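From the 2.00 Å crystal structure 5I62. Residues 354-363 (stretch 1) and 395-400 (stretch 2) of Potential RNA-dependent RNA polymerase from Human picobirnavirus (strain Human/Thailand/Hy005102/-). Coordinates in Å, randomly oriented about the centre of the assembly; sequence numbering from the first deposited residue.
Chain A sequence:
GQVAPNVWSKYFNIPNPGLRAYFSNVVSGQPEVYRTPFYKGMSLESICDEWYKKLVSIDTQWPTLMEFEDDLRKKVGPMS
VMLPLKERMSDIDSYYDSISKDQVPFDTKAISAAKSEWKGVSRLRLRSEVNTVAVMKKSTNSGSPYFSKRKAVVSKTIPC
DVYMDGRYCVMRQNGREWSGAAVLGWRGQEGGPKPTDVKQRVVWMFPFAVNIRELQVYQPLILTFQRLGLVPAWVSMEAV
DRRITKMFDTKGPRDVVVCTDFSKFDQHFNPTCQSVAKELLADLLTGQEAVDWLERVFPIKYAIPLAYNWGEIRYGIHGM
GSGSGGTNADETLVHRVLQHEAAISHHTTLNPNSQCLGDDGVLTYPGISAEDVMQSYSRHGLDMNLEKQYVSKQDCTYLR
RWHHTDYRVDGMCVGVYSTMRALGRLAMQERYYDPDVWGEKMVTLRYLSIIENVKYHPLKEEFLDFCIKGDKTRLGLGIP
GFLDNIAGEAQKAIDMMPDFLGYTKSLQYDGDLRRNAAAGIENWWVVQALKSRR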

# COMPACT_ATOMS: atom_id res chain seq x y z
N SER A 354 -16.59 9.09 -7.15
CA SER A 354 -15.20 8.83 -7.50
C SER A 354 -14.44 8.44 -6.23
O SER A 354 -14.83 8.78 -5.11
N GLN A 355 -13.34 7.71 -6.41
CA GLN A 355 -12.59 7.17 -5.27
C GLN A 355 -11.09 7.31 -5.52
O GLN A 355 -10.63 7.32 -6.66
N CYS A 356 -10.33 7.39 -4.42
CA CYS A 356 -8.88 7.31 -4.53
C CYS A 356 -8.30 6.72 -3.24
O CYS A 356 -8.89 6.81 -2.16
N LEU A 357 -7.12 6.13 -3.39
CA LEU A 357 -6.41 5.56 -2.26
C LEU A 357 -4.94 5.58 -2.62
O LEU A 357 -4.55 4.93 -3.60
N GLY A 358 -4.15 6.35 -1.89
CA GLY A 358 -2.74 6.48 -2.24
C GLY A 358 -2.60 6.94 -3.67
O GLY A 358 -3.19 7.96 -4.06
N ASP A 359 -1.87 6.17 -4.48
CA ASP A 359 -1.64 6.52 -5.87
C ASP A 359 -2.69 5.94 -6.82
O ASP A 359 -2.51 6.04 -8.04
N ASP A 360 -3.76 5.35 -6.30
CA ASP A 360 -4.77 4.68 -7.11
C ASP A 360 -6.05 5.51 -7.13
O ASP A 360 -6.50 5.95 -6.08
N GLY A 361 -6.64 5.68 -8.30
CA GLY A 361 -7.85 6.49 -8.41
C GLY A 361 -8.78 6.01 -9.50
O GLY A 361 -8.36 5.41 -10.50
N VAL A 362 -10.06 6.32 -9.32
CA VAL A 362 -11.06 6.08 -10.35
C VAL A 362 -12.08 7.20 -10.22
O VAL A 362 -12.51 7.53 -9.11
N LEU A 363 -12.41 7.85 -11.34
CA LEU A 363 -13.20 9.08 -11.22
C LEU A 363 -14.00 9.34 -12.49
O LEU A 363 -13.70 8.83 -13.57
N ASP A 395 -16.83 -0.27 -17.68
CA ASP A 395 -16.07 -1.01 -16.68
C ASP A 395 -14.93 -0.16 -16.16
O ASP A 395 -14.66 0.94 -16.65
N CYS A 396 -14.25 -0.67 -15.13
CA CYS A 396 -13.11 0.04 -14.57
C CYS A 396 -12.25 -0.95 -13.80
O CYS A 396 -12.66 -2.07 -13.50
N THR A 397 -11.03 -0.53 -13.52
CA THR A 397 -10.15 -1.28 -12.64
C THR A 397 -9.72 -0.35 -11.53
O THR A 397 -9.41 0.82 -11.78
N TYR A 398 -9.72 -0.86 -10.30
CA TYR A 398 -9.38 -0.07 -9.13
C TYR A 398 -8.87 -1.05 -8.09
O TYR A 398 -9.52 -2.06 -7.84
N LEU A 399 -7.68 -0.77 -7.55
CA LEU A 399 -7.02 -1.63 -6.55
C LEU A 399 -6.83 -3.05 -7.09
O LEU A 399 -6.99 -4.02 -6.36
N ARG A 400 -6.51 -3.14 -8.38
CA ARG A 400 -6.30 -4.41 -9.08
C ARG A 400 -7.53 -5.32 -9.05
O ARG A 400 -7.41 -6.54 -9.14

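Packing of a β-hairpin (354-363) against stretch 2 (395-400), whose residues 395-398 form a strand, in the picobirnavirus polymerase. Stretch 1 folds back on itself through a type II' turn from Leu357 to Asp360, with Gly358 at positive phi. Backbone hydrogen bonds hold its two arms together: Gln355 N to Val362 O and Leu357 N to Asp360 O, both 2.8 Å, are each answered by a return bond. Strand 395-398 runs roughly antiparallel to strand 360-363, at 157°, with the axes 7.1 Å apart at their closest. No hydrogen bond links the two stretches, so their contact rests on side-chain shape.

The main bump is Tyr398, which gives up more surface to the contact than any other residue. Its CA-to-CB bond points sideways, but chi1 t (chi2 53°) carries the ring in against the hairpin, where Gln355, Leu357, Asp360 and Val362, all pointing toward stretch 2, form the hollow that receives it. Val362 (chi1 p) lays CG1 over one face of the ring, 4.0 Å from its centroid and 20° off the normal, a CH-pi contact; the same CG1 lies 3.8 Å from Tyr398 CG. Gly361 meets the ring at its edge, its N 4.0 Å from Tyr398 CE1. Being glycine, Gly361 offers only backbone to the tyrosine here. The far end of the ring reaches across to the first arm: Tyr398 OH sits 3.2 Å from Cys356 C and 3.5 Å from Leu357 CB. It also comes within 3.4 Å of Leu357 N, but the angle is too poor for a hydrogen bond, and that N already donates to Asp360 O. Gln355 (chi1 m, chi2 t) brings the end of its side chain against the CE2 side of the ring, whereas the Cys356 side chain (p) points away.

Beside the turn, Leu399 (m, t) also starts sideways and bends inward. Its CD2 fits between Leu357 CD2, at 3.8 Å, and Asp360 CB, at 3.9 Å; Leu357 adopts t, p. Asp360, with chi1 off-rotamer at -137°, places OD1 3.3 Å from Tyr398 CD1 and 3.6 Å from Leu399 N, close packing without a hydrogen bond. Beyond the tyrosine, the other methyl of Val362 packs against Cys396, CG2 lying 4.1 Å from Cys396 CB (chi1 p). Val362 thus uses CG1 for the ring and CG2 for the cysteine. Asp395 stays out of reach, its carboxylate satisfied elsewhere in the structure.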

# COMPACT_ATOMS: atom_id res chain seq x y z
CB SER A 354 -14.56 10.07 -8.14
OG SER A 354 -15.31 10.49 -9.28
CB GLN A 355 -12.89 5.68 -5.03
CG GLN A 355 -14.31 5.35 -4.70
CD GLN A 355 -14.47 3.87 -4.40
OE1 GLN A 355 -15.14 3.15 -5.14
NE2 GLN A 355 -13.83 3.42 -3.33
CB CYS A 356 -8.23 8.66 -4.82
SG CYS A 356 -8.71 10.00 -3.72
CB LEU A 357 -6.87 4.13 -1.96
CG LEU A 357 -6.02 3.45 -0.88
CD1 LEU A 357 -6.41 3.98 0.49
CD2 LEU A 357 -6.16 1.94 -0.95
CB ASP A 359 -0.23 6.09 -6.31
CG ASP A 359 -0.07 4.57 -6.44
OD1 ASP A 359 -0.93 3.81 -5.95
OD2 ASP A 359 0.94 4.13 -7.03
CB ASP A 360 -5.08 3.29 -6.58
CG ASP A 360 -5.19 2.27 -7.67
OD1 ASP A 360 -6.17 2.32 -8.46
OD2 ASP A 360 -4.27 1.43 -7.76
CB VAL A 362 -11.69 4.68 -10.23
CG1 VAL A 362 -12.36 4.47 -8.87
CG2 VAL A 362 -12.67 4.43 -11.33
CB LEU A 363 -12.31 10.29 -10.90
CG LEU A 363 -11.50 10.91 -12.05
CD1 LEU A 363 -11.08 12.34 -11.68
CD2 LEU A 363 -10.26 10.08 -12.35
CB ASP A 395 -15.62 -2.37 -17.24
CG ASP A 395 -14.64 -2.24 -18.40
OD1 ASP A 395 -13.69 -1.43 -18.34
OD2 ASP A 395 -14.83 -2.96 -19.40
CB CYS A 396 -13.56 1.19 -13.65
SG CYS A 396 -14.50 0.64 -12.20
CB THR A 397 -8.93 -1.85 -13.38
OG1 THR A 397 -8.23 -0.77 -14.01
CG2 THR A 397 -9.36 -2.83 -14.45
CB TYR A 398 -10.60 0.70 -8.61
CG TYR A 398 -10.35 1.56 -7.39
CD1 TYR A 398 -9.32 2.50 -7.38
CD2 TYR A 398 -11.13 1.43 -6.25
CE1 TYR A 398 -9.09 3.29 -6.27
CE2 TYR A 398 -10.91 2.23 -5.13
CZ TYR A 398 -9.88 3.15 -5.15
OH TYR A 398 -9.65 3.95 -4.04
CB LEU A 399 -7.79 -1.65 -5.23
CG LEU A 399 -8.05 -0.27 -4.61
CD1 LEU A 399 -8.79 -0.41 -3.27
CD2 LEU A 399 -6.75 0.52 -4.43
CB ARG A 400 -5.07 -5.15 -8.54
CG ARG A 400 -3.76 -4.44 -8.88
CD ARG A 400 -2.56 -5.27 -8.43
NE ARG A 400 -1.42 -4.45 -8.00
CZ ARG A 400 -0.63 -3.78 -8.84
NH1 ARG A 400 -0.84 -3.82 -10.15
NH2 ARG A 400 0.38 -3.06 -8.35